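Side-chain contacts in probable disease resistance protein At5g66900 (PDB 7L7W), which is a plant helper immune receptor, of a kind that forms calcium-permeable nonselective cation channels, represented here by its N-terminal CC-R (RPW8) domain: residues A36-P39 with L40-D43; L65-V69 with K70-E74; P90-K93 with W94-S98; R106-K109 with D110-F114. The protein carries 2 engineered substitutions. All coordinates share one frame; numbering follows the deposited sequence.

Contact 1 of 4, residues A36-P39 with L40-D43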
loop_
_atom_site.group_PDB
_atom_site.type_symbol
_atom_site.label_atom_id
_atom_site.label_comp_id
_atom_site.label_asym_id
_atom_site.label_seq_id
_atom_site.Cartn_x
_atom_site.Cartn_y
_atom_site.Cartn_z
ATOM N N ALA A 36 11.883 3.038 6.194
ATOM C CA ALA A 36 10.905 1.959 6.050
ATOM C C ALA A 36 10.889 1.371 4.646
ATOM O O ALA A 36 10.611 0.177 4.489
ATOM C CB ALA A 36 9.509 2.446 6.424
ATOM N N PHE A 37 11.210 2.176 3.618
ATOM C CA PHE A 37 11.104 1.767 2.211
ATOM C C PHE A 37 12.489 1.357 1.723
ATOM O O PHE A 37 13.342 2.204 1.442
ATOM C CB PHE A 37 10.511 2.889 1.358
ATOM C CG PHE A 37 10.196 2.477 -0.063
ATOM C CD1 PHE A 37 9.219 1.521 -0.325
ATOM C CD2 PHE A 37 10.892 3.041 -1.146
ATOM C CE1 PHE A 37 8.939 1.139 -1.636
ATOM C CE2 PHE A 37 10.610 2.662 -2.451
ATOM C CZ PHE A 37 9.637 1.709 -2.698
ATOM N N LYS A 38 12.708 0.051 1.610
ATOM C CA LYS A 38 14.065 -0.462 1.446
ATOM C C LYS A 38 14.667 -0.239 0.061
ATOM O O LYS A 38 15.880 -0.001 -0.019
ATOM C CB LYS A 38 14.114 -1.949 1.792
ATOM C CG LYS A 38 13.781 -2.242 3.260
ATOM C CD LYS A 38 14.368 -1.200 4.190
ATOM C CE LYS A 38 14.267 -1.642 5.639
ATOM N NZ LYS A 38 15.128 -0.791 6.534
ATOM N N PRO A 39 13.902 -0.326 -1.046
ATOM C CA PRO A 39 14.501 -0.000 -2.358
ATOM C C PRO A 39 15.187 1.350 -2.378
ATOM O O PRO A 39 16.173 1.534 -3.103
ATOM C CB PRO A 39 13.300 -0.030 -3.315
ATOM C CG PRO A 39 12.360 -1.017 -2.690
ATOM C CD PRO A 39 12.519 -0.827 -1.194
ATOM N N LEU A 40 14.708 2.305 -1.584
ATOM C CA LEU A 40 15.403 3.577 -1.470
ATOM C C LEU A 40 16.540 3.501 -0.451
ATOM O O LEU A 40 17.715 3.632 -0.811
ATOM C CB LEU A 40 14.412 4.684 -1.098
ATOM C CG LEU A 40 13.729 5.385 -2.277
ATOM C CD1 LEU A 40 12.878 6.542 -1.787
ATOM C CD2 LEU A 40 14.754 5.877 -3.314
ATOM N N SER A 41 16.208 3.260 0.824
ATOM C CA SER A 41 17.141 3.501 1.926
ATOM C C SER A 41 18.175 2.398 2.106
ATOM O O SER A 41 19.192 2.623 2.775
ATOM C CB SER A 41 16.372 3.684 3.233
ATOM O OG SER A 41 15.635 2.507 3.549
ATOM N N LYS A 42 17.945 1.218 1.543
ATOM C CA LYS A 42 18.964 0.181 1.575
ATOM C C LYS A 42 19.592 0.065 0.186
ATOM O O LYS A 42 20.772 0.388 0.005
ATOM C CB LYS A 42 18.366 -1.152 2.038
ATOM C CG LYS A 42 19.316 -2.077 2.798
ATOM C CD LYS A 42 18.877 -3.546 2.657
ATOM C CE LYS A 42 18.409 -3.815 1.223
ATOM N NZ LYS A 42 18.273 -5.257 0.821
ATOM N N ASP A 43 18.795 -0.337 -0.810
ATOM C CA ASP A 43 19.344 -0.715 -2.113
ATOM C C ASP A 43 19.936 0.484 -2.856
ATOM O O ASP A 43 21.096 0.447 -3.307
ATOM C CB ASP A 43 18.259 -1.392 -2.946
ATOM C CG ASP A 43 17.755 -2.666 -2.300
ATOM O OD1 ASP A 43 18.606 -3.479 -1.882
ATOM O OD2 ASP A 43 16.516 -2.849 -2.179
#
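F37 and L40 meet edge-on: L40 CG lies in the plane of the phenyl ring at its rim, 3.8 Å from F37 CD2. One face of the same ring is taken by P39, two residues on, with P39 CD 3.9 Å above the plane and over its centre. With chi1 at -172°, the F37 ring swings opposite its own backbone N, which brings its rim alongside the leucine. The ring also stacks on F89 and packs against Y100 of helix 97-114 and Y95 of the second subunit. F37 is the N-cap of helix 38-60, one of the helices of the four-helix bundle of this CC-R (RPW8) domain. Its carbonyl receives an almost straight bond in the carbonyl plane, S41 N to F37 O at 3.1 Å. S41 OG faces back over this first turn, where the carbonyls of F34, K35 and F37 are all candidates for its one proton. The next turn widens to a pi-type one, and K38 O is gripped twice, by K42 N at 2.9 Å and D43 N at 3.0 Å. D43 points back to the previous turn, with OD2 3.5 Å from P39 CA, while its OD1 forms a salt bridge with K42 NZ at 3.3 Å. K38 NZ reaches backwards to the carbonyl of K35.

Contact 2 of 4, residues L65-V69 with K70-E74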
loop_
_atom_site.group_PDB
_atom_site.type_symbol
_atom_site.label_atom_id
_atom_site.label_comp_id
_atom_site.label_asym_id
_atom_site.label_seq_id
_atom_site.Cartn_x
_atom_site.Cartn_y
_atom_site.Cartn_z
ATOM N N LEU A 65 39.693 16.326 -17.124
ATOM C CA LEU A 65 38.453 15.987 -17.801
ATOM C C LEU A 65 37.684 17.257 -18.120
ATOM O O LEU A 65 37.850 18.286 -17.461
ATOM C CB LEU A 65 37.573 15.066 -16.945
ATOM C CG LEU A 65 38.192 13.822 -16.309
ATOM C CD1 LEU A 65 37.440 13.439 -15.049
ATOM C CD2 LEU A 65 38.194 12.666 -17.288
ATOM N N ASP A 66 36.851 17.182 -19.144
ATOM C CA ASP A 66 35.783 18.150 -19.325
ATOM C C ASP A 66 34.464 17.423 -19.109
ATOM O O ASP A 66 34.231 16.343 -19.676
ATOM C CB ASP A 66 35.821 18.810 -20.704
ATOM C CG ASP A 66 35.130 17.980 -21.765
ATOM O OD1 ASP A 66 34.115 18.432 -22.345
ATOM O OD2 ASP A 66 35.608 16.855 -22.007
ATOM N N PHE A 67 33.619 18.001 -18.285
ATOM C CA PHE A 67 32.400 17.295 -17.951
ATOM C C PHE A 67 31.367 17.280 -19.107
ATOM O O PHE A 67 30.240 16.804 -18.912
ATOM C CB PHE A 67 31.818 17.908 -16.678
ATOM C CG PHE A 67 32.754 17.840 -15.495
ATOM C CD1 PHE A 67 33.742 16.872 -15.433
ATOM C CD2 PHE A 67 32.637 18.730 -14.445
ATOM C CE1 PHE A 67 34.604 16.795 -14.349
ATOM C CE2 PHE A 67 33.489 18.652 -13.356
ATOM C CZ PHE A 67 34.478 17.683 -13.312
ATOM N N GLY A 68 31.708 17.738 -20.314
ATOM C CA GLY A 68 30.741 17.744 -21.393
ATOM C C GLY A 68 30.610 16.432 -22.130
ATOM O O GLY A 68 29.589 16.204 -22.783
ATOM N N VAL A 69 31.616 15.561 -22.050
ATOM C CA VAL A 69 31.560 14.327 -22.829
ATOM C C VAL A 69 30.342 13.490 -22.438
ATOM O O VAL A 69 29.757 13.654 -21.359
ATOM C CB VAL A 69 32.863 13.530 -22.668
ATOM C CG1 VAL A 69 34.028 14.421 -22.994
ATOM C CG2 VAL A 69 32.988 12.989 -21.241
ATOM N N LYS A 70 29.968 12.568 -23.334
ATOM C CA LYS A 70 28.687 11.875 -23.213
ATOM C C LYS A 70 28.615 11.016 -21.954
ATOM O O LYS A 70 27.537 10.872 -21.362
ATOM C CB LYS A 70 28.420 11.031 -24.466
ATOM C CG LYS A 70 28.995 9.618 -24.454
ATOM C CD LYS A 70 28.109 8.647 -25.253
ATOM C CE LYS A 70 28.750 7.255 -25.393
ATOM N NZ LYS A 70 29.217 6.659 -24.088
ATOM N N GLU A 71 29.745 10.469 -21.508
ATOM C CA GLU A 71 29.732 9.681 -20.284
ATOM C C GLU A 71 29.418 10.555 -19.075
ATOM O O GLU A 71 28.567 10.200 -18.256
ATOM C CB GLU A 71 31.065 8.954 -20.115
ATOM C CG GLU A 71 31.408 8.012 -21.279
ATOM C CD GLU A 71 32.320 8.658 -22.341
ATOM O OE1 GLU A 71 32.291 9.904 -22.501
ATOM O OE2 GLU A 71 33.069 7.912 -23.019
ATOM N N LEU A 72 30.051 11.726 -18.967
ATOM C CA LEU A 72 29.808 12.575 -17.799
ATOM C C LEU A 72 28.459 13.296 -17.880
ATOM O O LEU A 72 27.834 13.578 -16.845
ATOM C CB LEU A 72 30.968 13.557 -17.638
ATOM C CG LEU A 72 32.275 12.779 -17.420
ATOM C CD1 LEU A 72 33.440 13.669 -16.981
ATOM C CD2 LEU A 72 32.063 11.652 -16.403
ATOM N N LYS A 73 27.976 13.567 -19.090
ATOM C CA LYS A 73 26.628 14.092 -19.218
ATOM C C LYS A 73 25.599 13.041 -18.803
ATOM O O LYS A 73 24.588 13.377 -18.170
ATOM C CB LYS A 73 26.403 14.596 -20.649
ATOM C CG LYS A 73 25.341 15.688 -20.761
ATOM C CD LYS A 73 25.892 17.068 -20.355
ATOM C CE LYS A 73 24.747 18.015 -19.945
ATOM N NZ LYS A 73 24.439 17.996 -18.470
ATOM N N GLU A 74 25.863 11.760 -19.082
ATOM C CA GLU A 74 24.938 10.732 -18.618
ATOM C C GLU A 74 25.078 10.470 -17.120
ATOM O O GLU A 74 24.107 10.060 -16.479
ATOM C CB GLU A 74 25.126 9.437 -19.409
ATOM C CG GLU A 74 26.149 8.479 -18.810
ATOM C CD GLU A 74 26.106 7.094 -19.441
ATOM O OE1 GLU A 74 25.438 6.948 -20.501
ATOM O OE2 GLU A 74 26.750 6.165 -18.878
#
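The V69 carbonyl oxygen accepts the amide of K73, V69 O to K73 N at 2.9 Å and 163°, closing the first turn of helix 70-88 with V69 as its N-cap. Ahead of it D66 to V69 form a type I beta turn, within which G68 N makes a weak bond to D66 OD1. L72 carries most of the apolar contact. Its CD1 comes obliquely to the phenyl ring of F67, 3.6 Å from F67 CD1, and its CB rests 3.6 Å from F67 O. V69 CG2 also comes to L72 CG, at 3.9 Å. The L72 chain runs beside its backbone N (chi1 -61°), a course that points it back at the loop. The same V69 CG2 meets a carboxylate, 3.4 Å from E71 OE1, because the glutamate bends at chi2 (96°) to bring its end round. E71 OE2 is held by a salt bridge to R125, tying the helix start to helix 119-127. The same helix takes L65 on L122. F67 meets F20 edge-to-face and packs on I58 of helix 38-60, and L72 packs on the same I58 and on F114 of helix 97-114.

Contact 3 of 4, residues P90-K93 with W94-S98. Engineered in segment 94-98: E97 (natural residue Lys).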
loop_
_atom_site.group_PDB
_atom_site.type_symbol
_atom_site.label_atom_id
_atom_site.label_comp_id
_atom_site.label_asym_id
_atom_site.label_seq_id
_atom_site.Cartn_x
_atom_site.Cartn_y
_atom_site.Cartn_z
ATOM N N PRO A 90 7.454 10.952 -1.489
ATOM C CA PRO A 90 6.343 11.169 -0.547
ATOM C C PRO A 90 4.967 11.253 -1.201
ATOM O O PRO A 90 3.954 11.054 -0.515
ATOM C CB PRO A 90 6.714 12.490 0.129
ATOM C CG PRO A 90 8.205 12.483 0.104
ATOM C CD PRO A 90 8.565 11.890 -1.232
ATOM N N ARG A 91 4.881 11.537 -2.495
ATOM C CA ARG A 91 3.585 11.556 -3.155
ATOM C C ARG A 91 3.361 10.348 -4.056
ATOM O O ARG A 91 2.389 10.326 -4.808
ATOM C CB ARG A 91 3.406 12.863 -3.924
ATOM C CG ARG A 91 3.557 14.087 -3.016
ATOM C CD ARG A 91 3.636 15.382 -3.803
ATOM N NE ARG A 91 3.728 15.137 -5.244
ATOM C CZ ARG A 91 4.808 15.343 -6.009
ATOM N NH1 ARG A 91 5.950 15.812 -5.495
ATOM N NH2 ARG A 91 4.736 15.075 -7.314
ATOM N N VAL A 92 4.200 9.318 -3.967
ATOM C CA VAL A 92 3.891 8.063 -4.648
ATOM C C VAL A 92 2.711 7.402 -3.926
ATOM O O VAL A 92 2.803 7.064 -2.741
ATOM C CB VAL A 92 5.111 7.141 -4.686
ATOM C CG1 VAL A 92 4.784 5.868 -5.413
ATOM C CG2 VAL A 92 6.242 7.835 -5.372
ATOM N N LYS A 93 1.592 7.235 -4.632
ATOM C CA LYS A 93 0.418 6.557 -4.089
ATOM C C LYS A 93 0.688 5.057 -3.995
ATOM O O LYS A 93 1.580 4.528 -4.676
ATOM C CB LYS A 93 -0.803 6.847 -4.964
ATOM C CG LYS A 93 -0.924 8.326 -5.272
ATOM C CD LYS A 93 -2.210 8.694 -5.961
ATOM C CE LYS A 93 -2.088 10.101 -6.540
ATOM N NZ LYS A 93 -1.184 10.151 -7.763
ATOM N N TRP A 94 -0.076 4.370 -3.127
ATOM C CA TRP A 94 0.250 2.973 -2.815
ATOM C C TRP A 94 0.170 2.085 -4.057
ATOM O O TRP A 94 0.977 1.162 -4.230
ATOM C CB TRP A 94 -0.658 2.427 -1.696
ATOM C CG TRP A 94 -2.144 2.437 -2.009
ATOM C CD1 TRP A 94 -3.044 3.415 -1.675
ATOM C CD2 TRP A 94 -2.890 1.434 -2.724
ATOM N NE1 TRP A 94 -4.299 3.085 -2.138
ATOM C CE2 TRP A 94 -4.233 1.883 -2.795
ATOM C CE3 TRP A 94 -2.555 0.208 -3.318
ATOM C CZ2 TRP A 94 -5.244 1.147 -3.434
ATOM C CZ3 TRP A 94 -3.567 -0.524 -3.971
ATOM C CH2 TRP A 94 -4.890 -0.047 -4.018
ATOM N N TYR A 95 -0.773 2.361 -4.952
ATOM C CA TYR A 95 -0.934 1.492 -6.110
ATOM C C TYR A 95 0.098 1.778 -7.196
ATOM O O TYR A 95 0.126 1.068 -8.202
ATOM C CB TYR A 95 -2.365 1.605 -6.668
ATOM C CG TYR A 95 -2.757 2.987 -7.162
ATOM C CD1 TYR A 95 -2.466 3.387 -8.463
ATOM C CD2 TYR A 95 -3.420 3.888 -6.336
ATOM C CE1 TYR A 95 -2.813 4.648 -8.929
ATOM C CE2 TYR A 95 -3.778 5.154 -6.787
ATOM C CZ TYR A 95 -3.468 5.525 -8.088
ATOM O OH TYR A 95 -3.800 6.773 -8.564
ATOM N N GLU A 96 0.947 2.783 -7.012
ATOM C CA GLU A 96 2.113 2.993 -7.862
ATOM C C GLU A 96 3.375 2.291 -7.343
ATOM O O GLU A 96 4.429 2.387 -7.996
ATOM C CB GLU A 96 2.365 4.503 -8.028
ATOM C CG GLU A 96 1.126 5.269 -8.516
ATOM C CD GLU A 96 1.258 6.804 -8.493
ATOM O OE1 GLU A 96 1.719 7.378 -7.479
ATOM O OE2 GLU A 96 0.851 7.455 -9.481
ATOM N N GLU A 97 3.292 1.543 -6.232
ATOM C CA GLU A 97 4.511 0.963 -5.659
ATOM C C GLU A 97 5.342 0.210 -6.702
ATOM O O GLU A 97 6.471 0.611 -7.007
ATOM C CB GLU A 97 4.175 0.046 -4.489
ATOM C CG GLU A 97 5.304 -0.910 -4.127
ATOM C CD GLU A 97 5.126 -1.520 -2.746
ATOM O OE1 GLU A 97 3.960 -1.824 -2.347
ATOM O OE2 GLU A 97 6.164 -1.682 -2.064
ATOM N N SER A 98 4.802 -0.882 -7.260
ATOM C CA SER A 98 5.536 -1.659 -8.264
ATOM C C SER A 98 6.130 -0.750 -9.329
ATOM O O SER A 98 7.331 -0.805 -9.623
ATOM C CB SER A 98 4.625 -2.696 -8.922
ATOM O OG SER A 98 3.696 -3.232 -7.995
#
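The chain runs extended through V92 and K93, then winds into a 3-10 turn at residues 94-96, where E96 N bonds K93 O at 3.0 Å from above the carbonyl plane, 54° out of it. The E96 side chain comes back to meet K93. Its chain is straight beyond CG, and OE1 accepts K93 N at 2.9 Å on the anti side, 26° out of the carboxylate plane. The other oxygen makes a long salt bridge, E96 OE2 to K93 NZ at 3.8 Å. E96 CB meanwhile sits 3.8 Å from V92 CG1, crossing that valine at a slant. K93 and Y95 run side by side in the same direction; K93 CD lies 3.6 Å from Y95 OH and K93 CB approaches the ring obliquely. Y95 CB in turn covers one face of the W94 indole near its rim. W94 NE1 bonds to V92 O of the third subunit, and V92 O receives W94 NE1 of the second, so the turn is built into the trimer interface. It is a 3-10 turn, braced by a glutamate bonding back to the K93 amide, that leads from the loop into helix 97-114 of the CC-R bundle.

Contact 4 of 4, residues R106-K109 with D110-F114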
loop_
_atom_site.group_PDB
_atom_site.type_symbol
_atom_site.label_atom_id
_atom_site.label_comp_id
_atom_site.label_asym_id
_atom_site.label_seq_id
_atom_site.Cartn_x
_atom_site.Cartn_y
_atom_site.Cartn_z
ATOM N N ARG A 106 15.863 0.594 -12.046
ATOM C CA ARG A 106 16.660 0.841 -13.229
ATOM C C ARG A 106 17.662 1.954 -12.979
ATOM O O ARG A 106 18.805 1.869 -13.451
ATOM C CB ARG A 106 15.811 1.128 -14.460
ATOM C CG ARG A 106 16.572 0.524 -15.593
ATOM C CD ARG A 106 15.850 0.301 -16.880
ATOM N NE ARG A 106 16.870 0.079 -17.903
ATOM C CZ ARG A 106 17.728 1.008 -18.338
ATOM N NH1 ARG A 106 17.689 2.254 -17.864
ATOM N NH2 ARG A 106 18.629 0.691 -19.262
ATOM N N ILE A 107 17.294 2.960 -12.171
ATOM C CA ILE A 107 18.295 3.959 -11.795
ATOM C C ILE A 107 19.476 3.259 -11.153
ATOM O O ILE A 107 20.628 3.421 -11.577
ATOM C CB ILE A 107 17.692 5.015 -10.858
ATOM C CG1 ILE A 107 16.567 5.775 -11.578
ATOM C CG2 ILE A 107 18.785 5.950 -10.350
ATOM C CD1 ILE A 107 15.928 6.863 -10.743
ATOM N N ASN A 108 19.177 2.376 -10.198
ATOM C CA ASN A 108 20.187 1.566 -9.532
ATOM C C ASN A 108 21.082 0.880 -10.556
ATOM O O ASN A 108 22.311 1.050 -10.535
ATOM C CB ASN A 108 19.481 0.544 -8.636
ATOM C CG ASN A 108 20.411 -0.159 -7.693
ATOM O OD1 ASN A 108 20.530 0.231 -6.532
ATOM N ND2 ASN A 108 21.049 -1.227 -8.164
ATOM N N LYS A 109 20.475 0.162 -11.517
ATOM C CA LYS A 109 21.308 -0.605 -12.435
ATOM C C LYS A 109 22.234 0.333 -13.199
ATOM O O LYS A 109 23.445 0.085 -13.284
ATOM C CB LYS A 109 20.459 -1.456 -13.392
ATOM C CG LYS A 109 21.296 -2.219 -14.458
ATOM C CD LYS A 109 22.680 -2.660 -13.873
ATOM C CE LYS A 109 23.667 -3.273 -14.868
ATOM N NZ LYS A 109 25.041 -3.198 -14.282
ATOM N N ASP A 110 21.699 1.468 -13.656
ATOM C CA ASP A 110 22.507 2.390 -14.443
ATOM C C ASP A 110 23.712 2.851 -13.634
ATOM O O ASP A 110 24.860 2.770 -14.103
ATOM C CB ASP A 110 21.641 3.564 -14.903
ATOM C CG ASP A 110 20.581 3.144 -15.926
ATOM O OD1 ASP A 110 20.549 1.947 -16.294
ATOM O OD2 ASP A 110 19.766 3.998 -16.353
ATOM N N MET A 111 23.475 3.231 -12.369
ATOM C CA MET A 111 24.572 3.716 -11.544
ATOM C C MET A 111 25.650 2.654 -11.438
ATOM O O MET A 111 26.838 2.935 -11.656
ATOM C CB MET A 111 24.061 4.121 -10.164
ATOM C CG MET A 111 23.486 5.522 -10.122
ATOM S SD MET A 111 22.697 5.927 -8.554
ATOM C CE MET A 111 22.347 7.671 -8.798
ATOM N N LEU A 112 25.237 1.404 -11.219
ATOM C CA LEU A 112 26.218 0.342 -11.078
ATOM C C LEU A 112 27.048 0.194 -12.346
ATOM O O LEU A 112 28.281 0.106 -12.276
ATOM C CB LEU A 112 25.531 -0.972 -10.715
ATOM C CG LEU A 112 25.082 -1.017 -9.253
ATOM C CD1 LEU A 112 24.593 -2.400 -8.885
ATOM C CD2 LEU A 112 26.186 -0.565 -8.306
ATOM N N LYS A 113 26.402 0.215 -13.519
ATOM C CA LYS A 113 27.196 0.055 -14.734
ATOM C C LYS A 113 28.169 1.213 -14.895
ATOM O O LYS A 113 29.314 1.013 -15.316
ATOM C CB LYS A 113 26.308 -0.070 -15.973
ATOM C CG LYS A 113 27.123 -0.455 -17.215
ATOM C CD LYS A 113 26.568 0.153 -18.504
ATOM C CE LYS A 113 26.611 1.684 -18.477
ATOM N NZ LYS A 113 27.729 2.265 -19.286
ATOM N N PHE A 114 27.756 2.411 -14.491
ATOM C CA PHE A 114 28.646 3.551 -14.583
ATOM C C PHE A 114 29.891 3.358 -13.730
ATOM O O PHE A 114 30.962 3.865 -14.074
ATOM C CB PHE A 114 27.911 4.816 -14.171
ATOM C CG PHE A 114 28.683 6.047 -14.445
ATOM C CD1 PHE A 114 28.492 6.737 -15.632
ATOM C CD2 PHE A 114 29.635 6.502 -13.540
ATOM C CE1 PHE A 114 29.233 7.877 -15.909
ATOM C CE2 PHE A 114 30.390 7.642 -13.811
ATOM C CZ PHE A 114 30.185 8.332 -14.999
#
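D110 looks back one turn along the helix to R106. The two side chains cross, with the guanidinium and carboxylate planes 79° apart, so this is no flat, two-pronged pair. Instead R106 NH1 reaches D110 OD2 at 3.1 Å in a salt bridge, while D110 OD1 lies over one face of the guanidinium, 3.6 Å from R106 CZ. The arginine is extended from CG to NE and places its head beside the acid. D110 OD2 has a second partner, R81 NH2 of helix 70-88. Paired with two arginines, the carboxylate probably stays ionised, and it joins neighbouring helices as well as neighbouring turns.

K109 goes the other way. Its CG lies opposite the backbone N (chi1 176°), and a bend at chi2 directs the chain toward the C-terminal end of the helix, where K109 NZ comes within 3.8 Å of K113 CB. The K113 chain crosses it and leads off. N108 runs alongside L112, both pointing the same way; L112 packs on T47 of helix 38-60. On the buried side I107 CG2 meets M111 CE at 4.2 Å; M111, extended beyond CG, packs on T47 and M48 of helix 38-60 and on A82 of helix 70-88. Beneath these side chains run regular backbone bonds, such as D110 N to R106 O at 2.9 Å and M111 N to I107 O at 3.0 Å. An i to i+4 salt bridge on one side and apolar residues on another mark an amphipathic alpha-helix, here a member of the four-helix bundle.

Contacts 1 and 3 sit on the same side of the chain's centre, 14 Å apart between centres, and meet where F37 CE1 lies 4.0 Å from OE2 of the engineered E97; both touch the second subunit. Contact 2 lies on the opposite side, its centre about 33 Å from that of contact 3. Contact 4, whose centre is about 8 Å from the chain's centre, links the two sides: D43 of contact 1 abuts N108, and L72 CD2 of contact 2 approaches F114 CZ at 4.1 Å. Contacts 3 and 4 share helix 97-114. The nickel site includes E80 and D83 on helix 70-88; the side chains of K73 and of M111 each lie about 11 Å from a bound nickel ion.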